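Local coordinates for peptide ABC transporter, peptide-binding protein (Thermus thermophilus, PDB 2D5W) that binds oligopeptides, a pentapeptide in this crystal, and probably delivers them to an ABC transporter for uptake, at residues 197-203 and 215-220; 352-356 and 535-539; 561-565 and 589-595. All coordinates share one frame. Numbering follows the deposited sequence.

Contact 1: residues 197-203 and 215-220; sequences ATPQALN and LKRWVP
A short helix laid against the edge strand of a mixed sheet shows how one side-chain amide can stand in for a neighbouring strand. T198 occupies the N-cap position of helix 199-203, which runs nearly antiparallel to strand 215-219 (157° between directions, axes 7.7 Å apart at closest). N203 (chi1 m, chi2 -23°) ends this helical segment and pairs with the backbone of W218 in both directions: W218 N donates to N203 OD1 at 2.8 Å and N203 ND2 to W218 O at 3.0 Å. A water joins N203 O (2.9 Å) to K216 O (2.7 Å). The apolar half centres on W218, whose t rotamer lays its indole against P199 at the helix start. P199 CG sits 3.6 Å from the centroid of the W218 six-membered ring in a CH-pi contact over the face, while L202 CD1 meets the ring edge at W218 CE3, 3.8 Å away. L202 CB packs on L215 CD2 (3.6 Å), and P199 CG on P220 CB (3.9 Å). K216 and R217 both face E225 in a classic beta bulge, with R217 salt-bridged to E225. Strand 223-228 thus flanks strand 213-219, I224 touching L215 and W218, while W218 NE1 is hydrogen-bonded to E15.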
loop_
_atom_site.group_PDB
_atom_site.type_symbol
_atom_site.label_atom_id
_atom_site.label_comp_id
_atom_site.label_asym_id
_atom_site.label_seq_id
_atom_site.Cartn_x
_atom_site.Cartn_y
_atom_site.Cartn_z
ATOM N N ALA A 197 6.294 -7.951 16.750
ATOM C CA ALA A 197 5.317 -7.062 16.129
ATOM C C ALA A 197 3.907 -7.008 16.687
ATOM O O ALA A 197 3.061 -6.319 16.119
ATOM C CB ALA A 197 5.261 -7.366 14.628
ATOM N N THR A 198 3.639 -7.713 17.781
ATOM C CA THR A 198 2.302 -7.691 18.373
ATOM C C THR A 198 2.265 -6.651 19.487
ATOM O O THR A 198 3.304 -6.252 20.009
ATOM C CB THR A 198 1.921 -9.049 18.969
ATOM O OG1 THR A 198 2.855 -9.386 20.000
ATOM C CG2 THR A 198 1.927 -10.129 17.893
ATOM N N PRO A 199 1.061 -6.208 19.882
ATOM C CA PRO A 199 0.938 -5.203 20.944
ATOM C C PRO A 199 1.658 -5.538 22.251
ATOM O O PRO A 199 2.429 -4.728 22.766
ATOM C CB PRO A 199 -0.573 -5.084 21.134
ATOM C CG PRO A 199 -1.109 -5.377 19.759
ATOM C CD PRO A 199 -0.261 -6.554 19.327
ATOM N N GLN A 200 1.409 -6.725 22.792
ATOM C CA GLN A 200 2.037 -7.100 24.055
ATOM C C GLN A 200 3.558 -7.152 23.960
ATOM O O GLN A 200 4.255 -6.696 24.865
ATOM C CB GLN A 200 1.466 -8.436 24.561
ATOM C CG GLN A 200 1.704 -9.639 23.657
ATOM C CD GLN A 200 3.041 -10.311 23.897
ATOM O OE1 GLN A 200 3.434 -11.213 23.159
ATOM N NE2 GLN A 200 3.744 -9.881 24.938
ATOM N N ALA A 201 4.074 -7.686 22.860
ATOM C CA ALA A 201 5.519 -7.774 22.678
ATOM C C ALA A 201 6.135 -6.382 22.607
ATOM O O ALA A 201 7.135 -6.095 23.268
ATOM C CB ALA A 201 5.846 -8.552 21.406
ATOM N N LEU A 202 5.528 -5.513 21.807
ATOM C CA LEU A 202 6.028 -4.158 21.643
ATOM C C LEU A 202 5.927 -3.345 22.927
ATOM O O LEU A 202 6.830 -2.572 23.247
ATOM C CB LEU A 202 5.280 -3.454 20.507
ATOM C CG LEU A 202 5.579 -4.043 19.124
ATOM C CD1 LEU A 202 4.615 -3.470 18.099
ATOM C CD2 LEU A 202 7.028 -3.761 18.740
ATOM N N ASN A 203 4.839 -3.520 23.672
ATOM C CA ASN A 203 4.671 -2.782 24.917
ATOM C C ASN A 203 5.704 -3.210 25.952
ATOM O O ASN A 203 6.030 -2.447 26.858
ATOM C CB ASN A 203 3.257 -2.968 25.471
ATOM C CG ASN A 203 2.218 -2.211 24.665
ATOM O OD1 ASN A 203 2.537 -1.230 23.983
ATOM N ND2 ASN A 203 0.964 -2.645 24.756
ATOM N N LEU A 215 8.163 4.153 20.169
ATOM C CA LEU A 215 6.903 3.726 20.747
ATOM C C LEU A 215 6.847 3.914 22.255
ATOM O O LEU A 215 7.830 3.681 22.957
ATOM C CB LEU A 215 6.647 2.253 20.422
ATOM C CG LEU A 215 5.313 1.688 20.924
ATOM C CD1 LEU A 215 4.178 2.251 20.087
ATOM C CD2 LEU A 215 5.327 0.163 20.843
ATOM N N LYS A 216 5.695 4.367 22.738
ATOM C CA LYS A 216 5.462 4.502 24.172
ATOM C C LYS A 216 4.559 3.312 24.511
ATOM O O LYS A 216 4.924 2.457 25.314
ATOM C CB LYS A 216 4.757 5.821 24.503
ATOM C CG LYS A 216 4.393 5.977 25.974
ATOM C CD LYS A 216 5.622 5.938 26.864
ATOM C CE LYS A 216 5.243 6.125 28.323
ATOM N NZ LYS A 216 4.524 7.412 28.537
ATOM N N ARG A 217 3.389 3.247 23.880
ATOM C CA ARG A 217 2.474 2.132 24.107
ATOM C C ARG A 217 1.447 1.983 22.994
ATOM O O ARG A 217 1.055 2.961 22.349
ATOM C CB ARG A 217 1.737 2.295 25.440
ATOM C CG ARG A 217 0.787 3.477 25.487
ATOM C CD ARG A 217 -0.001 3.505 26.791
ATOM N NE ARG A 217 0.845 3.755 27.953
ATOM C CZ ARG A 217 1.427 4.921 28.223
ATOM N NH1 ARG A 217 2.179 5.050 29.307
ATOM N NH2 ARG A 217 1.251 5.959 27.416
ATOM N N TRP A 218 1.023 0.743 22.773
ATOM C CA TRP A 218 -0.002 0.436 21.784
ATOM C C TRP A 218 -1.192 -0.106 22.577
ATOM O O TRP A 218 -1.082 -1.126 23.258
ATOM C CB TRP A 218 0.496 -0.627 20.802
ATOM C CG TRP A 218 -0.458 -0.983 19.676
ATOM C CD1 TRP A 218 -1.721 -0.494 19.460
ATOM C CD2 TRP A 218 -0.202 -1.909 18.619
ATOM N NE1 TRP A 218 -2.263 -1.062 18.326
ATOM C CE2 TRP A 218 -1.351 -1.935 17.792
ATOM C CE3 TRP A 218 0.890 -2.724 18.288
ATOM C CZ2 TRP A 218 -1.437 -2.744 16.655
ATOM C CZ3 TRP A 218 0.805 -3.529 17.160
ATOM C CH2 TRP A 218 -0.353 -3.533 16.356
ATOM N N VAL A 219 -2.307 0.614 22.533
ATOM C CA VAL A 219 -3.542 0.198 23.198
ATOM C C VAL A 219 -4.322 -0.348 22.005
ATOM O O VAL A 219 -5.032 0.393 21.321
ATOM C CB VAL A 219 -4.277 1.405 23.814
ATOM C CG1 VAL A 219 -5.487 0.925 24.600
ATOM C CG2 VAL A 219 -3.330 2.190 24.716
ATOM N N PRO A 220 -4.210 -1.660 21.744
ATOM C CA PRO A 220 -4.913 -2.227 20.592
ATOM C C PRO A 220 -6.403 -1.984 20.526
ATOM O O PRO A 220 -7.131 -2.218 21.488
ATOM C CB PRO A 220 -4.539 -3.705 20.652
ATOM C CG PRO A 220 -4.413 -3.960 22.104
ATOM C CD PRO A 220 -3.706 -2.724 22.633
HETATM O O HOH W 1 4.894 0.239 26.925
#

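Contact 2: residues 352-356 and 535-539; sequences AHTWI and QEIWA
An irregular loop can be fixed to a helix by one hydrogen bond and a pair of aromatic rings, as residues 352-356 on helical residues 535-539 illustrate. T354 is extended (phi/psi -142/175) between H353 (-123/-4) and W355 (-94/-11), and the nearest CA atoms are those of T354 and Q535, 6.4 Å apart. The polar component lies here: T354 (chi1 t) donates from OG1 to Q535 OE1 at 2.7 Å. The extended start of the Q535 side chain (chi1 m, chi2 t) carries its amide to the loop, where OE1 also accepts from N364 N and NE2 donates to L362 O.

The aromatic component pairs W355 (chi1 p, chi2 91°) with W538 (chi1 t, chi2 97°). Their planes are inclined by 46°, and the W355 six-membered ring lies 4.7 Å, centroid to centroid, from the W538 five-membered ring. W355 CE3 comes over one face of W538, 3.6 Å from W538 CD1. F479 meets both tryptophans edge-to-face, and W355 NE1 bonds to E474.

In van der Waals contact, W355 CZ3 touches Q535 CG (3.6 Å), I356 CD1 lies 3.8 Å from Q535 NE2, and W538 CZ3 reaches H353 O (3.5 Å) and T354 CA (3.8 Å). W303 and P546 extend the apolar surroundings onto strands 293-308 and 544-557. Such a buried aromatic cluster, between loop and helix beside a mixed sheet, is core packing of an alpha/beta lobe in a periplasmic-binding-protein fold.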
loop_
_atom_site.group_PDB
_atom_site.type_symbol
_atom_site.label_atom_id
_atom_site.label_comp_id
_atom_site.label_asym_id
_atom_site.label_seq_id
_atom_site.Cartn_x
_atom_site.Cartn_y
_atom_site.Cartn_z
ATOM N N ALA A 352 -12.404 5.174 -13.015
ATOM C CA ALA A 352 -11.130 4.654 -13.492
ATOM C C ALA A 352 -11.384 3.511 -14.469
ATOM O O ALA A 352 -12.320 2.728 -14.283
ATOM C CB ALA A 352 -10.306 4.154 -12.316
ATOM N N HIS A 353 -10.537 3.415 -15.493
ATOM C CA HIS A 353 -10.658 2.373 -16.512
ATOM C C HIS A 353 -9.381 1.545 -16.608
ATOM O O HIS A 353 -9.311 0.573 -17.362
ATOM C CB HIS A 353 -10.956 3.014 -17.867
ATOM C CG HIS A 353 -12.168 3.888 -17.857
ATOM N ND1 HIS A 353 -13.447 3.381 -17.762
ATOM C CD2 HIS A 353 -12.298 5.234 -17.885
ATOM C CE1 HIS A 353 -14.312 4.380 -17.730
ATOM N NE2 HIS A 353 -13.639 5.516 -17.802
ATOM N N THR A 354 -8.376 1.954 -15.837
ATOM C CA THR A 354 -7.079 1.286 -15.787
ATOM C C THR A 354 -6.605 1.324 -14.329
ATOM O O THR A 354 -7.268 1.934 -13.491
ATOM C CB THR A 354 -6.075 1.990 -16.730
ATOM O OG1 THR A 354 -4.814 1.322 -16.670
ATOM C CG2 THR A 354 -5.905 3.451 -16.351
ATOM N N TRP A 355 -5.479 0.680 -14.017
ATOM C CA TRP A 355 -4.989 0.640 -12.634
ATOM C C TRP A 355 -3.981 1.720 -12.271
ATOM O O TRP A 355 -3.676 1.906 -11.091
ATOM C CB TRP A 355 -4.392 -0.743 -12.320
ATOM C CG TRP A 355 -2.951 -0.923 -12.741
ATOM C CD1 TRP A 355 -1.836 -0.671 -11.987
ATOM C CD2 TRP A 355 -2.477 -1.350 -14.025
ATOM N NE1 TRP A 355 -0.701 -0.911 -12.724
ATOM C CE2 TRP A 355 -1.064 -1.327 -13.978
ATOM C CE3 TRP A 355 -3.108 -1.746 -15.211
ATOM C CZ2 TRP A 355 -0.272 -1.685 -15.074
ATOM C CZ3 TRP A 355 -2.319 -2.103 -16.300
ATOM C CH2 TRP A 355 -0.916 -2.067 -16.223
ATOM N N ILE A 356 -3.474 2.433 -13.275
ATOM C CA ILE A 356 -2.494 3.493 -13.051
ATOM C C ILE A 356 -3.196 4.849 -13.000
ATOM O O ILE A 356 -3.863 5.242 -13.954
ATOM C CB ILE A 356 -1.429 3.501 -14.177
ATOM C CG1 ILE A 356 -0.689 2.160 -14.195
ATOM C CG2 ILE A 356 -0.455 4.653 -13.966
ATOM C CD1 ILE A 356 0.354 2.035 -15.293
ATOM N N GLN A 535 -1.786 -1.692 -20.673
ATOM C CA GLN A 535 -3.073 -1.250 -20.140
ATOM C C GLN A 535 -4.227 -1.579 -21.088
ATOM O O GLN A 535 -5.342 -1.844 -20.640
ATOM C CB GLN A 535 -3.034 0.249 -19.828
ATOM C CG GLN A 535 -2.161 0.584 -18.619
ATOM C CD GLN A 535 -1.968 2.077 -18.420
ATOM O OE1 GLN A 535 -2.839 2.775 -17.898
ATOM N NE2 GLN A 535 -0.817 2.578 -18.853
ATOM N N GLU A 536 -3.962 -1.568 -22.392
ATOM C CA GLU A 536 -4.996 -1.901 -23.371
ATOM C C GLU A 536 -5.413 -3.361 -23.174
ATOM O O GLU A 536 -6.602 -3.683 -23.169
ATOM C CB GLU A 536 -4.473 -1.700 -24.798
ATOM C CG GLU A 536 -4.302 -0.246 -25.222
ATOM C CD GLU A 536 -5.604 0.407 -25.670
ATOM O OE1 GLU A 536 -5.578 1.610 -26.007
ATOM O OE2 GLU A 536 -6.650 -0.275 -25.693
ATOM N N ILE A 537 -4.430 -4.240 -23.011
ATOM C CA ILE A 537 -4.704 -5.655 -22.797
ATOM C C ILE A 537 -5.435 -5.840 -21.468
ATOM O O ILE A 537 -6.417 -6.576 -21.379
ATOM C CB ILE A 537 -3.394 -6.470 -22.776
ATOM C CG1 ILE A 537 -2.764 -6.462 -24.171
ATOM C CG2 ILE A 537 -3.665 -7.895 -22.313
ATOM C CD1 ILE A 537 -1.366 -7.038 -24.217
ATOM N N TRP A 538 -4.952 -5.153 -20.438
ATOM C CA TRP A 538 -5.539 -5.217 -19.106
ATOM C C TRP A 538 -7.030 -4.868 -19.152
ATOM O O TRP A 538 -7.861 -5.564 -18.564
ATOM C CB TRP A 538 -4.801 -4.238 -18.183
ATOM C CG TRP A 538 -5.201 -4.295 -16.734
ATOM C CD1 TRP A 538 -4.567 -4.975 -15.733
ATOM C CD2 TRP A 538 -6.323 -3.642 -16.127
ATOM N NE1 TRP A 538 -5.222 -4.784 -14.538
ATOM C CE2 TRP A 538 -6.306 -3.971 -14.752
ATOM C CE3 TRP A 538 -7.343 -2.808 -16.610
ATOM C CZ2 TRP A 538 -7.270 -3.498 -13.855
ATOM C CZ3 TRP A 538 -8.300 -2.338 -15.718
ATOM C CH2 TRP A 538 -8.257 -2.685 -14.355
ATOM N N ALA A 539 -7.366 -3.794 -19.862
ATOM C CA ALA A 539 -8.753 -3.353 -19.957
ATOM C C ALA A 539 -9.653 -4.347 -20.684
ATOM O O ALA A 539 -10.838 -4.454 -20.373
ATOM C CB ALA A 539 -8.826 -1.987 -20.629
#

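Contact 3: residues 561-565 and 589-595; sequences VNYVA and AVKKWDQ
Two irregular segments can be joined almost as strands are when side-chain amides replace backbone partners. N562, with a left-handed backbone (phi/psi 74/6), has the most surface covered. N562 OD1 accepts from K592 N (2.7 Å) and W593 N (3.1 Å), while N562 ND2 donates to V590 O (3.0 Å). A water links N562 N (2.8 Å) to W593 O (2.7 Å).

Q595 (chi1 t, chi2 p) repeats the device: A565 N donates to Q595 OE1 at 3.0 Å and Q595 NE2 to A565 O at 2.8 Å. A second water joins Q595 OE1 to Y563 O, 2.8 Å from each. The CA-to-CB bond of V564 points toward 589-595, with V564 CG2 3.9 Å from W593 CB and V564 CA 3.5 Å from Q595 OE1.

The segments run 35° apart, with CA pairs V561-K591, N562-W593 and V564-Q595 5.4-5.5 Å apart. Y563 centres an inverse gamma turn. This is loop-to-loop packing held by hydrogen bonds from two amide side chains to the facing backbone.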
loop_
_atom_site.group_PDB
_atom_site.type_symbol
_atom_site.label_atom_id
_atom_site.label_comp_id
_atom_site.label_asym_id
_atom_site.label_seq_id
_atom_site.Cartn_x
_atom_site.Cartn_y
_atom_site.Cartn_z
ATOM N N VAL A 561 2.163 23.239 11.638
ATOM C CA VAL A 561 2.889 23.383 10.386
ATOM C C VAL A 561 3.737 22.178 10.014
ATOM O O VAL A 561 4.154 21.384 10.872
ATOM C CB VAL A 561 3.794 24.644 10.377
ATOM C CG1 VAL A 561 2.933 25.897 10.397
ATOM C CG2 VAL A 561 4.745 24.617 11.558
ATOM N N ASN A 562 3.966 22.069 8.709
ATOM C CA ASN A 562 4.758 21.023 8.084
ATOM C C ASN A 562 4.107 19.644 8.004
ATOM O O ASN A 562 4.745 18.675 7.594
ATOM C CB ASN A 562 6.143 20.960 8.734
ATOM C CG ASN A 562 6.890 22.275 8.600
ATOM O OD1 ASN A 562 6.719 22.994 7.613
ATOM N ND2 ASN A 562 7.720 22.596 9.585
ATOM N N TYR A 563 2.834 19.564 8.391
ATOM C CA TYR A 563 2.076 18.315 8.287
ATOM C C TYR A 563 1.489 18.456 6.885
ATOM O O TYR A 563 0.338 18.865 6.712
ATOM C CB TYR A 563 0.952 18.271 9.326
ATOM C CG TYR A 563 0.243 16.935 9.388
ATOM C CD1 TYR A 563 0.714 15.913 10.212
ATOM C CD2 TYR A 563 -0.869 16.674 8.588
ATOM C CE1 TYR A 563 0.096 14.662 10.239
ATOM C CE2 TYR A 563 -1.494 15.428 8.604
ATOM C CZ TYR A 563 -1.006 14.427 9.429
ATOM O OH TYR A 563 -1.610 13.191 9.436
ATOM N N VAL A 564 2.305 18.121 5.891
ATOM C CA VAL A 564 1.948 18.275 4.489
ATOM C C VAL A 564 2.156 17.004 3.685
ATOM O O VAL A 564 3.115 16.264 3.909
ATOM C CB VAL A 564 2.798 19.416 3.873
ATOM C CG1 VAL A 564 2.559 19.528 2.374
ATOM C CG2 VAL A 564 2.469 20.723 4.578
ATOM N N ALA A 565 1.254 16.767 2.739
ATOM C CA ALA A 565 1.323 15.598 1.880
ATOM C C ALA A 565 1.214 16.023 0.420
ATOM O O ALA A 565 0.724 17.110 0.109
ATOM C CB ALA A 565 0.193 14.628 2.225
ATOM N N ALA A 589 7.767 26.475 16.115
ATOM C CA ALA A 589 7.983 25.619 14.951
ATOM C C ALA A 589 8.026 26.487 13.695
ATOM O O ALA A 589 7.159 27.339 13.489
ATOM C CB ALA A 589 6.873 24.587 14.842
ATOM N N VAL A 590 9.033 26.262 12.857
ATOM C CA VAL A 590 9.214 27.042 11.640
ATOM C C VAL A 590 8.592 26.386 10.412
ATOM O O VAL A 590 8.971 25.281 10.022
ATOM C CB VAL A 590 10.719 27.283 11.376
ATOM C CG1 VAL A 590 10.905 28.100 10.110
ATOM C CG2 VAL A 590 11.344 27.998 12.566
ATOM N N LYS A 591 7.636 27.079 9.799
ATOM C CA LYS A 591 6.966 26.567 8.610
ATOM C C LYS A 591 7.964 26.454 7.460
ATOM O O LYS A 591 8.663 27.419 7.139
ATOM C CB LYS A 591 5.818 27.498 8.217
ATOM C CG LYS A 591 4.963 26.968 7.086
ATOM C CD LYS A 591 3.836 27.929 6.744
ATOM C CE LYS A 591 2.950 27.361 5.647
ATOM N NZ LYS A 591 1.883 28.320 5.250
ATOM N N LYS A 592 8.026 25.277 6.846
ATOM C CA LYS A 592 8.942 25.025 5.735
ATOM C C LYS A 592 8.211 24.531 4.490
ATOM O O LYS A 592 8.757 24.563 3.385
ATOM C CB LYS A 592 9.990 23.984 6.142
ATOM C CG LYS A 592 10.962 24.449 7.207
ATOM C CD LYS A 592 11.832 25.584 6.699
ATOM C CE LYS A 592 12.837 26.012 7.751
ATOM N NZ LYS A 592 13.725 24.889 8.156
ATOM N N TRP A 593 6.980 24.066 4.674
ATOM C CA TRP A 593 6.174 23.561 3.572
ATOM C C TRP A 593 4.774 24.151 3.641
ATOM O O TRP A 593 4.303 24.506 4.719
ATOM C CB TRP A 593 6.073 22.031 3.643
ATOM C CG TRP A 593 7.396 21.341 3.701
ATOM C CD1 TRP A 593 8.133 21.067 4.817
ATOM C CD2 TRP A 593 8.178 20.900 2.584
ATOM N NE1 TRP A 593 9.328 20.487 4.463
ATOM C CE2 TRP A 593 9.382 20.375 3.099
ATOM C CE3 TRP A 593 7.979 20.903 1.196
ATOM C CZ2 TRP A 593 10.387 19.854 2.276
ATOM C CZ3 TRP A 593 8.979 20.386 0.378
ATOM C CH2 TRP A 593 10.166 19.869 0.921
ATOM N N ASP A 594 4.120 24.277 2.492
ATOM C CA ASP A 594 2.752 24.776 2.456
ATOM C C ASP A 594 1.938 23.806 1.620
ATOM O O ASP A 594 2.301 23.482 0.489
ATOM C CB ASP A 594 2.653 26.171 1.845
ATOM C CG ASP A 594 1.242 26.730 1.938
ATOM O OD1 ASP A 594 0.833 27.141 3.046
ATOM O OD2 ASP A 594 0.530 26.733 0.913
ATOM N N GLN A 595 0.822 23.364 2.182
ATOM C CA GLN A 595 -0.043 22.394 1.532
ATOM C C GLN A 595 -0.706 22.824 0.224
ATOM O O GLN A 595 -0.923 22.002 -0.662
ATOM C CB GLN A 595 -1.126 21.952 2.519
ATOM C CG GLN A 595 -2.013 20.847 1.997
ATOM C CD GLN A 595 -1.246 19.569 1.749
ATOM O OE1 GLN A 595 -0.951 18.813 2.678
ATOM N NE2 GLN A 595 -0.901 19.326 0.495
HETATM O O HOH W 2 2.867 23.884 6.892
HETATM O O HOH W 3 -1.877 19.542 5.215
#

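In the fold
Followed from the N terminus, the three contacts come in series, none nested in or crossing another. Contact 1 closes a short connection of 11 residues, folding helix 199-203 back on the outermost strand 213-219 of the five-stranded mixed sheet. Contact 2 spans 178 residues, bringing a loop after helix 337-345 to helix 524-541, beside the large mixed sheet and across the chain's centre from contact 1; their centres lie 41 Å apart. Contact 3 then closes the 23-residue excursion between 561-565 and 589-595. Y563 touches strand 544-557 and bonds to T270, whose strand 269-270 edges the five-stranded sheet opposite strand 213-219, so the chain's late segments return to its early sheet.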